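PDB 3NJR: precorrin-6y methylase from Rhodobacter capsulatus, which is the C-terminal domain of a precorrin-6Y C5,15-methyltransferase and decarboxylase of cobalamin biosynthesis, here bound to S-adenosyl-L-homocysteine. Local coordinates for residues R27-F32 / G36-S41; L59-G64 / S68-W73; R79-E84 / A118-P123; D178-E183 / R189-S194. One frame throughout, in Å; residues are numbered along the deposited sequence.

Interaction 1 (R27-F32 / G36-S41). With SAH (S-adenosyl-L-homocysteine), chain C.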
# COMPACT_ATOMS: atom_id res chain seq x y z
N ARG A 27 -3.25 -6.86 22.46
CA ARG A 27 -2.22 -7.54 23.24
C ARG A 27 -1.50 -8.58 22.37
O ARG A 27 -2.04 -9.04 21.36
CB ARG A 27 -2.83 -8.17 24.48
CG ARG A 27 -3.30 -7.15 25.50
CD ARG A 27 -4.29 -7.80 26.43
NE ARG A 27 -5.03 -6.83 27.22
CZ ARG A 27 -6.23 -6.33 26.91
NH1 ARG A 27 -6.85 -6.66 25.78
NH2 ARG A 27 -6.78 -5.47 27.75
N PRO A 28 -0.26 -8.95 22.74
CA PRO A 28 0.48 -9.84 21.85
C PRO A 28 -0.26 -11.16 21.62
O PRO A 28 -1.06 -11.58 22.47
CB PRO A 28 1.79 -10.10 22.62
CG PRO A 28 1.87 -9.04 23.62
CD PRO A 28 0.47 -8.71 24.00
N GLU A 29 0.04 -11.81 20.49
CA GLU A 29 -0.58 -13.08 20.07
C GLU A 29 -0.20 -14.21 21.02
O GLU A 29 -0.80 -15.28 21.00
CB GLU A 29 -0.17 -13.45 18.62
CG GLU A 29 -0.53 -12.41 17.49
CD GLU A 29 0.54 -11.26 17.24
OE1 GLU A 29 1.42 -11.00 18.12
OE2 GLU A 29 0.49 -10.60 16.15
N SER A 30 0.80 -13.98 21.86
CA SER A 30 1.21 -14.98 22.84
C SER A 30 0.40 -14.91 24.14
O SER A 30 0.58 -15.74 25.02
CB SER A 30 2.69 -14.82 23.15
OG SER A 30 3.01 -13.45 23.28
N ALA A 31 -0.49 -13.93 24.27
CA ALA A 31 -1.35 -13.86 25.45
C ALA A 31 -2.58 -14.78 25.32
O ALA A 31 -3.47 -14.80 26.18
CB ALA A 31 -1.75 -12.42 25.76
N PHE A 32 -2.62 -15.55 24.23
CA PHE A 32 -3.76 -16.39 23.89
C PHE A 32 -3.29 -17.75 23.41
O PHE A 32 -2.34 -17.86 22.61
CB PHE A 32 -4.59 -15.76 22.74
CG PHE A 32 -4.86 -14.28 22.89
CD1 PHE A 32 -6.06 -13.84 23.43
CD2 PHE A 32 -3.93 -13.34 22.46
CE1 PHE A 32 -6.32 -12.46 23.57
CE2 PHE A 32 -4.16 -11.97 22.59
CZ PHE A 32 -5.36 -11.52 23.15
N GLY A 36 -2.62 -20.93 15.20
CA GLY A 36 -2.15 -20.40 13.92
C GLY A 36 -3.17 -19.54 13.18
O GLY A 36 -2.80 -18.76 12.30
N GLN A 37 -4.46 -19.65 13.54
CA GLN A 37 -5.52 -18.88 12.88
C GLN A 37 -5.91 -17.56 13.58
O GLN A 37 -6.85 -16.88 13.16
CB GLN A 37 -6.75 -19.76 12.66
CG GLN A 37 -7.71 -19.27 11.55
CD GLN A 37 -6.99 -18.88 10.24
OE1 GLN A 37 -6.10 -19.60 9.76
NE2 GLN A 37 -7.39 -17.75 9.65
N ILE A 38 -5.18 -17.19 14.63
CA ILE A 38 -5.47 -15.99 15.44
C ILE A 38 -5.56 -14.70 14.59
O ILE A 38 -4.95 -14.63 13.54
CB ILE A 38 -4.40 -15.86 16.57
CG1 ILE A 38 -4.80 -14.81 17.61
CG2 ILE A 38 -3.01 -15.61 16.00
CD1 ILE A 38 -4.16 -14.99 18.99
N THR A 39 -6.34 -13.71 15.05
CA THR A 39 -6.28 -12.33 14.51
C THR A 39 -5.00 -11.61 15.00
O THR A 39 -4.74 -11.56 16.19
CB THR A 39 -7.54 -11.46 14.87
OG1 THR A 39 -8.73 -12.03 14.30
CG2 THR A 39 -7.40 -10.01 14.38
N LYS A 40 -4.23 -11.05 14.06
CA LYS A 40 -2.98 -10.37 14.38
C LYS A 40 -3.22 -9.17 15.30
O LYS A 40 -4.25 -8.49 15.21
CB LYS A 40 -2.28 -9.90 13.10
CG LYS A 40 -1.63 -10.99 12.24
CD LYS A 40 -0.37 -11.59 12.89
CE LYS A 40 0.51 -12.35 11.88
NZ LYS A 40 -0.27 -13.24 10.96
N SER A 41 -2.26 -8.92 16.17
CA SER A 41 -2.43 -7.95 17.24
C SER A 41 -2.84 -6.51 16.77
O SER A 41 -3.80 -5.94 17.30
CB SER A 41 -1.22 -8.01 18.18
OG SER A 41 -1.03 -6.78 18.84
N SAH C . -11.13 -13.85 14.92
CA SAH C . -10.29 -15.09 15.00
CB SAH C . -9.56 -15.30 13.67
CG SAH C . -9.93 -16.64 13.02
SD SAH C . -10.92 -16.36 11.57
C SAH C . -9.33 -14.99 16.17
O SAH C . -8.85 -15.99 16.71
OXT SAH C . -8.99 -13.91 16.63
C5' SAH C . -11.18 -17.99 10.90
C4' SAH C . -12.09 -18.89 11.76
O4' SAH C . -13.49 -18.77 11.44
C3' SAH C . -11.72 -20.36 11.55
O3' SAH C . -11.31 -20.91 12.80
C2' SAH C . -12.99 -21.04 11.08
O2' SAH C . -13.18 -22.34 11.66
C1' SAH C . -14.09 -20.08 11.48
N9 SAH C . -15.31 -20.26 10.63
C8 SAH C . -15.31 -20.56 9.31
N7 SAH C . -16.57 -20.68 8.84
C5 SAH C . -17.41 -20.46 9.86
C6 SAH C . -18.89 -20.43 10.06
N6 SAH C . -19.70 -20.67 9.00
N1 SAH C . -19.38 -20.15 11.29
C2 SAH C . -18.57 -19.91 12.34
N3 SAH C . -17.22 -19.93 12.23
C4 SAH C . -16.58 -20.19 11.05
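Pro28 and Ser41 bring their CA atoms to 5.8 Å where two irregular segments, 27-32 and 36-41, run close together just ahead of helix 41-51. The polar link is made by Glu29. Its chain bends at chi2 (87°) and brings OE2 to the backbone N of Ser41, 3.2 Å away with an almost straight N-H (173°); the donor comes from well above the carboxylate plane. Lys40, the N-cap residue, lays its aliphatic part beside the same oxygen, with Lys40 CD 3.5 Å from Glu29 OE2, but its ammonium group lies farther off and makes no salt bridge here. The apolar part of the contact is Ile38 CD1 against Phe32 CD2 at 3.8 Å, the two side chains crossing at about a right angle; the Phe32 ring also packs on helix 68-75. On its other side, segment 36-41 faces the cofactor product. Thr39 grips SAH OXT twice, through Thr39 N at 3.1 Å and Thr39 OG1 at 3.0 Å. A carboxylate on the first N-H of a helix would be expected to suit the helix dipole; one residue before the N-cap, Thr39 binds the carboxylate of the ligand.

Interaction 2 (L59-G64 / S68-W73); sequences LWDIGG and SVSVEW. With SAH (S-adenosyl-L-homocysteine), chain C.
Ser70 and Asp61 make the polar link between strand 59-62 and helix 68-73, which run nearly antiparallel (162°) with axes 9.1 Å apart. Asp61 CG stands opposite the backbone N (chi1 173°), which carries the carboxylate out toward the helix. Ser70 OG donates to Asp61 OD2 at 2.9 Å, which accepts on its anti lone pair, the one turned away from OD1. The same hydroxyl is also hydrogen-bonded to Thr82, so two partners fix its rotation inside the core. A CH-pi contact comes next: Leu59 CB sits over one face of Trp73, 3.5 Å from the centroid of the five-membered ring and 15° off its normal. The indole N-H of Trp73 is directed to Arg79 O. Purely apolar contact is slighter, Leu59 CD2 meeting Val69 CG1 at 4.2 Å. Ligand binding gathers where strand passes to helix: Ser68 OG donates to SAH OXT at 2.7 Å, while Gly63 and Gly64 pass beside the ligand as part of the glycine-rich loop familiar from class I methyltransferases. Strand 58-62 lies between strands 79-84 and 125-128 and opens a beta-alpha-beta unit in which helix 68-75 crosses to 79-84; Leu51 of helix 41-51 packs against Leu59, Val69 and Trp73.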
# COMPACT_ATOMS: atom_id res chain seq x y z
N LEU A 59 -21.62 -9.24 22.68
CA LEU A 59 -21.04 -9.48 21.35
C LEU A 59 -21.35 -10.89 20.77
O LEU A 59 -21.15 -11.92 21.43
CB LEU A 59 -19.51 -9.25 21.36
CG LEU A 59 -18.73 -9.51 20.05
CD1 LEU A 59 -18.89 -8.40 19.02
CD2 LEU A 59 -17.27 -9.81 20.29
N TRP A 60 -21.81 -10.92 19.52
CA TRP A 60 -21.77 -12.16 18.75
C TRP A 60 -20.46 -12.13 18.01
O TRP A 60 -20.22 -11.23 17.22
CB TRP A 60 -22.95 -12.23 17.75
CG TRP A 60 -24.25 -12.66 18.36
CD1 TRP A 60 -24.50 -12.89 19.68
CD2 TRP A 60 -25.48 -12.89 17.68
NE1 TRP A 60 -25.79 -13.26 19.86
CE2 TRP A 60 -26.43 -13.26 18.65
CE3 TRP A 60 -25.89 -12.80 16.33
CZ2 TRP A 60 -27.77 -13.57 18.31
CZ3 TRP A 60 -27.21 -13.09 16.01
CH2 TRP A 60 -28.13 -13.48 16.99
N ASP A 61 -19.60 -13.11 18.25
CA ASP A 61 -18.33 -13.22 17.52
C ASP A 61 -18.44 -14.43 16.60
O ASP A 61 -18.27 -15.57 17.03
CB ASP A 61 -17.15 -13.36 18.51
CG ASP A 61 -15.79 -13.64 17.82
OD1 ASP A 61 -15.71 -13.78 16.56
OD2 ASP A 61 -14.76 -13.74 18.56
N ILE A 62 -18.72 -14.18 15.33
CA ILE A 62 -18.82 -15.27 14.37
C ILE A 62 -17.46 -15.60 13.77
O ILE A 62 -16.75 -14.72 13.28
CB ILE A 62 -19.85 -14.97 13.27
CG1 ILE A 62 -21.25 -14.86 13.89
CG2 ILE A 62 -19.82 -16.06 12.20
CD1 ILE A 62 -22.13 -13.84 13.23
N GLY A 63 -17.08 -16.87 13.84
CA GLY A 63 -15.79 -17.30 13.33
C GLY A 63 -14.72 -17.16 14.38
O GLY A 63 -13.59 -16.73 14.10
N GLY A 64 -15.08 -17.53 15.61
CA GLY A 64 -14.23 -17.33 16.77
C GLY A 64 -12.76 -17.65 16.57
O GLY A 64 -11.91 -16.87 16.95
N SER A 68 -9.89 -14.49 20.26
CA SER A 68 -9.11 -13.37 20.81
C SER A 68 -9.88 -12.04 20.83
O SER A 68 -9.72 -11.23 21.74
CB SER A 68 -7.78 -13.21 20.04
OG SER A 68 -8.00 -12.64 18.75
N VAL A 69 -10.71 -11.82 19.82
CA VAL A 69 -11.55 -10.62 19.75
C VAL A 69 -12.49 -10.57 20.96
O VAL A 69 -12.61 -9.51 21.61
CB VAL A 69 -12.34 -10.59 18.42
CG1 VAL A 69 -13.46 -9.59 18.46
CG2 VAL A 69 -11.41 -10.29 17.28
N SER A 70 -13.10 -11.72 21.26
CA SER A 70 -14.05 -11.87 22.37
C SER A 70 -13.36 -11.65 23.71
O SER A 70 -13.95 -11.07 24.62
CB SER A 70 -14.68 -13.26 22.39
OG SER A 70 -15.57 -13.49 21.31
N VAL A 71 -12.11 -12.13 23.82
CA VAL A 71 -11.35 -12.02 25.06
C VAL A 71 -11.08 -10.54 25.30
O VAL A 71 -11.45 -10.01 26.35
CB VAL A 71 -10.05 -12.86 25.01
CG1 VAL A 71 -9.14 -12.52 26.15
CG2 VAL A 71 -10.35 -14.32 25.06
N GLU A 72 -10.48 -9.87 24.33
CA GLU A 72 -10.32 -8.41 24.44
C GLU A 72 -11.64 -7.60 24.56
O GLU A 72 -11.68 -6.57 25.25
CB GLU A 72 -9.41 -7.88 23.32
CG GLU A 72 -8.14 -8.69 23.21
CD GLU A 72 -6.95 -7.92 22.68
OE1 GLU A 72 -7.01 -7.39 21.56
OE2 GLU A 72 -5.92 -7.86 23.38
N TRP A 73 -12.73 -8.06 23.93
CA TRP A 73 -14.02 -7.37 24.08
C TRP A 73 -14.49 -7.48 25.52
O TRP A 73 -14.87 -6.48 26.11
CB TRP A 73 -15.07 -7.92 23.12
CG TRP A 73 -16.51 -7.55 23.43
CD1 TRP A 73 -17.36 -8.21 24.28
CD2 TRP A 73 -17.29 -6.48 22.84
NE1 TRP A 73 -18.60 -7.60 24.28
CE2 TRP A 73 -18.59 -6.55 23.40
CE3 TRP A 73 -17.02 -5.48 21.90
CZ2 TRP A 73 -19.61 -5.66 23.05
CZ3 TRP A 73 -18.03 -4.59 21.56
CH2 TRP A 73 -19.31 -4.69 22.13
N SAH C . -11.13 -13.85 14.92
CA SAH C . -10.29 -15.09 15.00
CB SAH C . -9.56 -15.30 13.67
CG SAH C . -9.93 -16.64 13.02
SD SAH C . -10.92 -16.36 11.57
C SAH C . -9.33 -14.99 16.17
O SAH C . -8.85 -15.99 16.71
OXT SAH C . -8.99 -13.91 16.63
C5' SAH C . -11.18 -17.99 10.90
C4' SAH C . -12.09 -18.89 11.76
O4' SAH C . -13.49 -18.77 11.44
C3' SAH C . -11.72 -20.36 11.55
O3' SAH C . -11.31 -20.91 12.80
C2' SAH C . -12.99 -21.04 11.08
O2' SAH C . -13.18 -22.34 11.66
C1' SAH C . -14.09 -20.08 11.48
N9 SAH C . -15.31 -20.26 10.63
C8 SAH C . -15.31 -20.56 9.31
N7 SAH C . -16.57 -20.68 8.84
C5 SAH C . -17.41 -20.46 9.86
C6 SAH C . -18.89 -20.43 10.06
N6 SAH C . -19.70 -20.67 9.00
N1 SAH C . -19.38 -20.15 11.29
C2 SAH C . -18.57 -19.91 12.34
N3 SAH C . -17.22 -19.93 12.23
C4 SAH C . -16.58 -20.19 11.05

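Interaction 3 (R79-E84 / A118-P123). With SAH (S-adenosyl-L-homocysteine), chain C.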
# COMPACT_ATOMS: atom_id res chain seq x y z
N ARG A 79 -19.70 -8.64 27.46
CA ARG A 79 -19.98 -10.09 27.48
C ARG A 79 -20.00 -10.57 26.02
O ARG A 79 -20.27 -9.77 25.12
CB ARG A 79 -21.32 -10.39 28.14
CG ARG A 79 -21.54 -9.78 29.52
CD ARG A 79 -22.98 -10.00 29.98
NE ARG A 79 -23.90 -9.07 29.30
CZ ARG A 79 -24.97 -9.43 28.59
NH1 ARG A 79 -25.31 -10.71 28.45
NH2 ARG A 79 -25.73 -8.49 28.01
N ALA A 80 -19.71 -11.85 25.78
CA ALA A 80 -19.65 -12.36 24.41
C ALA A 80 -20.09 -13.80 24.28
O ALA A 80 -19.86 -14.61 25.20
CB ALA A 80 -18.26 -12.22 23.85
N ILE A 81 -20.72 -14.13 23.15
CA ILE A 81 -20.92 -15.51 22.72
C ILE A 81 -20.06 -15.74 21.48
O ILE A 81 -20.14 -14.97 20.52
CB ILE A 81 -22.41 -15.81 22.39
CG1 ILE A 81 -23.27 -15.70 23.64
CG2 ILE A 81 -22.55 -17.20 21.77
CD1 ILE A 81 -24.70 -15.44 23.36
N THR A 82 -19.25 -16.79 21.49
CA THR A 82 -18.23 -17.03 20.46
C THR A 82 -18.55 -18.30 19.70
O THR A 82 -18.55 -19.36 20.28
CB THR A 82 -16.83 -17.15 21.12
OG1 THR A 82 -16.61 -16.00 21.96
CG2 THR A 82 -15.72 -17.24 20.08
N ILE A 83 -18.78 -18.17 18.40
CA ILE A 83 -19.27 -19.26 17.55
C ILE A 83 -18.16 -19.82 16.67
O ILE A 83 -17.67 -19.11 15.79
CB ILE A 83 -20.36 -18.72 16.58
CG1 ILE A 83 -21.13 -17.52 17.19
CG2 ILE A 83 -21.25 -19.85 16.02
CD1 ILE A 83 -22.07 -17.86 18.31
N GLU A 84 -17.79 -21.08 16.88
CA GLU A 84 -16.74 -21.75 16.08
C GLU A 84 -17.09 -23.24 15.81
O GLU A 84 -17.48 -23.96 16.75
CB GLU A 84 -15.39 -21.61 16.80
CG GLU A 84 -14.22 -22.48 16.31
CD GLU A 84 -13.85 -22.25 14.84
OE1 GLU A 84 -13.47 -21.11 14.47
OE2 GLU A 84 -13.92 -23.22 14.06
N ALA A 118 -29.37 -19.04 16.14
CA ALA A 118 -30.85 -19.02 16.18
C ALA A 118 -31.47 -18.94 17.56
O ALA A 118 -32.48 -18.26 17.73
CB ALA A 118 -31.43 -20.21 15.41
N ASP A 119 -30.90 -19.63 18.54
CA ASP A 119 -31.44 -19.53 19.91
C ASP A 119 -30.67 -18.58 20.84
O ASP A 119 -30.90 -18.58 22.06
CB ASP A 119 -31.60 -20.92 20.57
CG ASP A 119 -30.28 -21.70 20.66
OD1 ASP A 119 -29.24 -21.20 20.13
OD2 ASP A 119 -30.29 -22.81 21.26
N LEU A 120 -29.76 -17.79 20.29
CA LEU A 120 -28.97 -16.90 21.11
C LEU A 120 -29.73 -15.62 21.35
O LEU A 120 -30.55 -15.21 20.51
CB LEU A 120 -27.63 -16.62 20.44
CG LEU A 120 -26.79 -17.86 20.15
CD1 LEU A 120 -25.47 -17.46 19.50
CD2 LEU A 120 -26.56 -18.67 21.40
N PRO A 121 -29.50 -14.98 22.51
CA PRO A 121 -30.09 -13.65 22.72
C PRO A 121 -29.47 -12.65 21.74
O PRO A 121 -28.30 -12.81 21.39
CB PRO A 121 -29.68 -13.30 24.16
CG PRO A 121 -28.48 -14.18 24.45
CD PRO A 121 -28.71 -15.44 23.66
N LEU A 122 -30.24 -11.65 21.32
CA LEU A 122 -29.74 -10.65 20.37
C LEU A 122 -28.62 -9.75 20.96
O LEU A 122 -28.71 -9.28 22.09
CB LEU A 122 -30.89 -9.81 19.81
CG LEU A 122 -31.92 -10.52 18.91
CD1 LEU A 122 -33.04 -9.57 18.46
CD2 LEU A 122 -31.29 -11.22 17.69
N PRO A 123 -27.56 -9.50 20.17
CA PRO A 123 -26.40 -8.82 20.73
C PRO A 123 -26.55 -7.32 20.60
O PRO A 123 -27.45 -6.87 19.89
CB PRO A 123 -25.29 -9.28 19.82
CG PRO A 123 -25.98 -9.37 18.46
CD PRO A 123 -27.31 -9.96 18.79
N SAH C . -11.13 -13.85 14.92
CA SAH C . -10.29 -15.09 15.00
CB SAH C . -9.56 -15.30 13.67
CG SAH C . -9.93 -16.64 13.02
SD SAH C . -10.92 -16.36 11.57
C SAH C . -9.33 -14.99 16.17
O SAH C . -8.85 -15.99 16.71
OXT SAH C . -8.99 -13.91 16.63
C5' SAH C . -11.18 -17.99 10.90
C4' SAH C . -12.09 -18.89 11.76
O4' SAH C . -13.49 -18.77 11.44
C3' SAH C . -11.72 -20.36 11.55
O3' SAH C . -11.31 -20.91 12.80
C2' SAH C . -12.99 -21.04 11.08
O2' SAH C . -13.18 -22.34 11.66
C1' SAH C . -14.09 -20.08 11.48
N9 SAH C . -15.31 -20.26 10.63
C8 SAH C . -15.31 -20.56 9.31
N7 SAH C . -16.57 -20.68 8.84
C5 SAH C . -17.41 -20.46 9.86
C6 SAH C . -18.89 -20.43 10.06
N6 SAH C . -19.70 -20.67 9.00
N1 SAH C . -19.38 -20.15 11.29
C2 SAH C . -18.57 -19.91 12.34
N3 SAH C . -17.22 -19.93 12.23
C4 SAH C . -16.58 -20.19 11.05
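Leu120 lays its CD1 methyl on two isoleucines of strand 79-84, overlapping Ile81 at CG2 (3.7 Å from Leu120 CD1) and Ile83 at CD1 (3.6 Å from Leu120 CD1). The two approaches differ: Leu120 lies aslant Ile81, whereas it meets Ile83 tip to tip. With chi2 at -179° CD1 continues the extended line of CA, CB and CG, so that this methyl is the one that reaches the strand. Pro121 adds the flank of its ring, with Pro121 CD 4.0 Å from Ile81 CD1. The joining is thus made of methyl and methylene groups, and the backbones stay well apart, Ile81 and Leu120 having their CA atoms 8.3 Å from each other. Ile81 and Ile83 point to the same side of the strand, so together they form a small apolar patch under the loop that leads into strand 125-128. Trp60 of strand 58-62 also packs on Leu120, and Ile81 touches Val109 of strand 106-110.

At the end of the same strand the chemistry turns polar. Glu84, bent at chi2, offers its carboxylate to the ribose: SAH O3' donates to Glu84 OE1 and SAH O2' to Glu84 OE2, each at 2.7 Å. The backbone N-H groups of Gly65 and Arg86 bind this carboxylate as well and hold it in place for the sugar. An acidic residue at the end of the second strand, clasping both ribose hydroxyls, is a hallmark of the Rossmann-like class I methyltransferase fold.

Interaction 4 (D178-E183 / R189-S194); sequences DIAQAE and RGWSAS
The beta hairpin of strands 173-185 and 188-203 pairs Glu183 with Gly190 and Ala182 with Trp191, in antiparallel register. Glu183 and Gly190 are the hydrogen-bonded pair: Glu183 N reaches Gly190 O and Gly190 N reaches Glu183 O, both at 2.7 Å. Ala182 and Trp191 form the non-hydrogen-bonded pair, their CA atoms 4.8 Å apart. Past Trp191 the pairing becomes irregular, and serine hydroxyls join in. Ser192 N still donates to Gln181 O at 2.8 Å, but the return bond, from Gln181 N, ends on Ser192 OG at 3.1 Å rather than on a backbone carbonyl; chi1 of 61° places that hydroxyl between the serine's own N and carbonyl carbon, facing the other strand. Farther along, Ser194 OG donates to Asp178 OD1 at 2.7 Å, arriving on the syn side and 33° out of the carboxylate plane. Trp191 turns an edge of its indole to the backbone of Gln181, and its CZ3 lies 4.1 Å from Ala182 CB.

Other subunits close in on the hairpin. Arg176 of the second subunit makes a salt bridge with Asp178 and a cation-pi contact with Trp191, and residues 178-181 pair with a strand of that chain, so the sheet runs on across the interface. Arg189 is bridged to Glu158 of the third subunit. Within the hairpin, then, serine hydroxyls continue the pairing; the salt bridges to Arg176 and Glu158 and the shared ladder are consistent with a role in subunit association, Asp178 dividing its carboxylate between Ser194 and the neighbouring chain.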
# COMPACT_ATOMS: atom_id res chain seq x y z
N ASP A 178 -3.42 -1.97 5.31
CA ASP A 178 -2.23 -2.74 5.00
C ASP A 178 -1.26 -2.54 6.16
O ASP A 178 -0.94 -1.40 6.51
CB ASP A 178 -1.65 -2.23 3.69
CG ASP A 178 -0.59 -3.15 3.10
OD1 ASP A 178 -0.59 -4.38 3.36
OD2 ASP A 178 0.24 -2.62 2.31
N ILE A 179 -0.85 -3.62 6.81
CA ILE A 179 0.17 -3.53 7.87
C ILE A 179 1.29 -4.53 7.57
O ILE A 179 1.05 -5.74 7.45
CB ILE A 179 -0.39 -3.81 9.33
CG1 ILE A 179 -1.71 -3.07 9.64
CG2 ILE A 179 0.64 -3.48 10.41
CD1 ILE A 179 -1.61 -1.59 9.74
N ALA A 180 2.50 -4.02 7.44
CA ALA A 180 3.68 -4.89 7.36
C ALA A 180 4.63 -4.65 8.54
O ALA A 180 4.49 -3.68 9.28
CB ALA A 180 4.39 -4.75 6.03
N GLN A 181 5.60 -5.55 8.67
CA GLN A 181 6.51 -5.61 9.80
C GLN A 181 7.94 -5.80 9.29
O GLN A 181 8.16 -6.50 8.30
CB GLN A 181 6.12 -6.82 10.63
CG GLN A 181 6.65 -6.89 12.01
CD GLN A 181 6.01 -8.04 12.76
OE1 GLN A 181 5.71 -9.08 12.18
NE2 GLN A 181 5.77 -7.84 14.07
N ALA A 182 8.91 -5.17 9.96
CA ALA A 182 10.31 -5.34 9.60
C ALA A 182 10.78 -6.76 9.90
O ALA A 182 10.73 -7.21 11.04
CB ALA A 182 11.15 -4.33 10.31
N GLU A 183 11.21 -7.48 8.86
CA GLU A 183 11.65 -8.87 8.99
C GLU A 183 13.05 -9.00 8.44
O GLU A 183 13.41 -8.25 7.54
CB GLU A 183 10.71 -9.80 8.22
CG GLU A 183 9.57 -10.41 9.06
CD GLU A 183 9.03 -11.74 8.50
OE1 GLU A 183 9.83 -12.60 8.05
OE2 GLU A 183 7.79 -11.94 8.52
N ARG A 189 17.41 -6.09 6.48
CA ARG A 189 15.99 -6.16 6.83
C ARG A 189 15.12 -5.93 5.58
O ARG A 189 15.54 -5.25 4.65
CB ARG A 189 15.62 -5.13 7.91
CG ARG A 189 16.30 -5.31 9.25
CD ARG A 189 16.23 -4.02 10.06
NE ARG A 189 17.04 -2.96 9.47
CZ ARG A 189 16.98 -1.67 9.82
NH1 ARG A 189 16.15 -1.25 10.77
NH2 ARG A 189 17.77 -0.79 9.21
N GLY A 190 13.91 -6.48 5.58
CA GLY A 190 12.88 -6.14 4.59
C GLY A 190 11.48 -6.12 5.18
O GLY A 190 11.23 -6.71 6.24
N TRP A 191 10.55 -5.44 4.52
CA TRP A 191 9.15 -5.51 4.94
C TRP A 191 8.59 -6.89 4.71
O TRP A 191 8.86 -7.51 3.68
CB TRP A 191 8.31 -4.49 4.20
CG TRP A 191 8.65 -3.11 4.53
CD1 TRP A 191 9.06 -2.15 3.66
CD2 TRP A 191 8.65 -2.50 5.82
NE1 TRP A 191 9.30 -0.98 4.32
CE2 TRP A 191 9.05 -1.17 5.66
CE3 TRP A 191 8.34 -2.96 7.11
CZ2 TRP A 191 9.14 -0.29 6.73
CZ3 TRP A 191 8.44 -2.08 8.16
CH2 TRP A 191 8.84 -0.77 7.97
N SER A 192 7.82 -7.39 5.68
CA SER A 192 7.13 -8.66 5.47
C SER A 192 6.09 -8.45 4.39
O SER A 192 5.60 -7.34 4.19
CB SER A 192 6.50 -9.21 6.76
OG SER A 192 5.54 -8.33 7.28
N ALA A 193 5.82 -9.50 3.64
CA ALA A 193 4.88 -9.42 2.55
C ALA A 193 3.48 -9.58 3.12
O ALA A 193 3.13 -10.63 3.67
CB ALA A 193 5.20 -10.48 1.53
N SER A 194 2.67 -8.52 3.00
CA SER A 194 1.31 -8.53 3.56
C SER A 194 0.22 -8.38 2.49
O SER A 194 0.51 -8.05 1.34
CB SER A 194 1.16 -7.43 4.62
OG SER A 194 1.36 -6.15 4.06

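Overall arrangement
Interactions 1, 2 and 3 all touch one ligand: interactions 1 and 2 bind the carboxylate of SAH, interaction 2 also passing along the ligand to its adenine, and interaction 3 binds the ribose. Interactions 1 and 2, with centres about 13 Å apart, are tied by a salt bridge from Arg27 NH1 to Glu72 OE2 (2.8 Å) and by Phe32 against helix 68-75. Interactions 2 and 3 lie closer, about 10 Å between centres, on neighbouring strands of the sheet, with Leu59 O and Ile81 N 2.8 Å apart. Interaction 4 touches none of the others but lies nearer interaction 1 (centres about 17 Å apart) than interaction 3 (about 36 Å); there the same sheet meets other subunits.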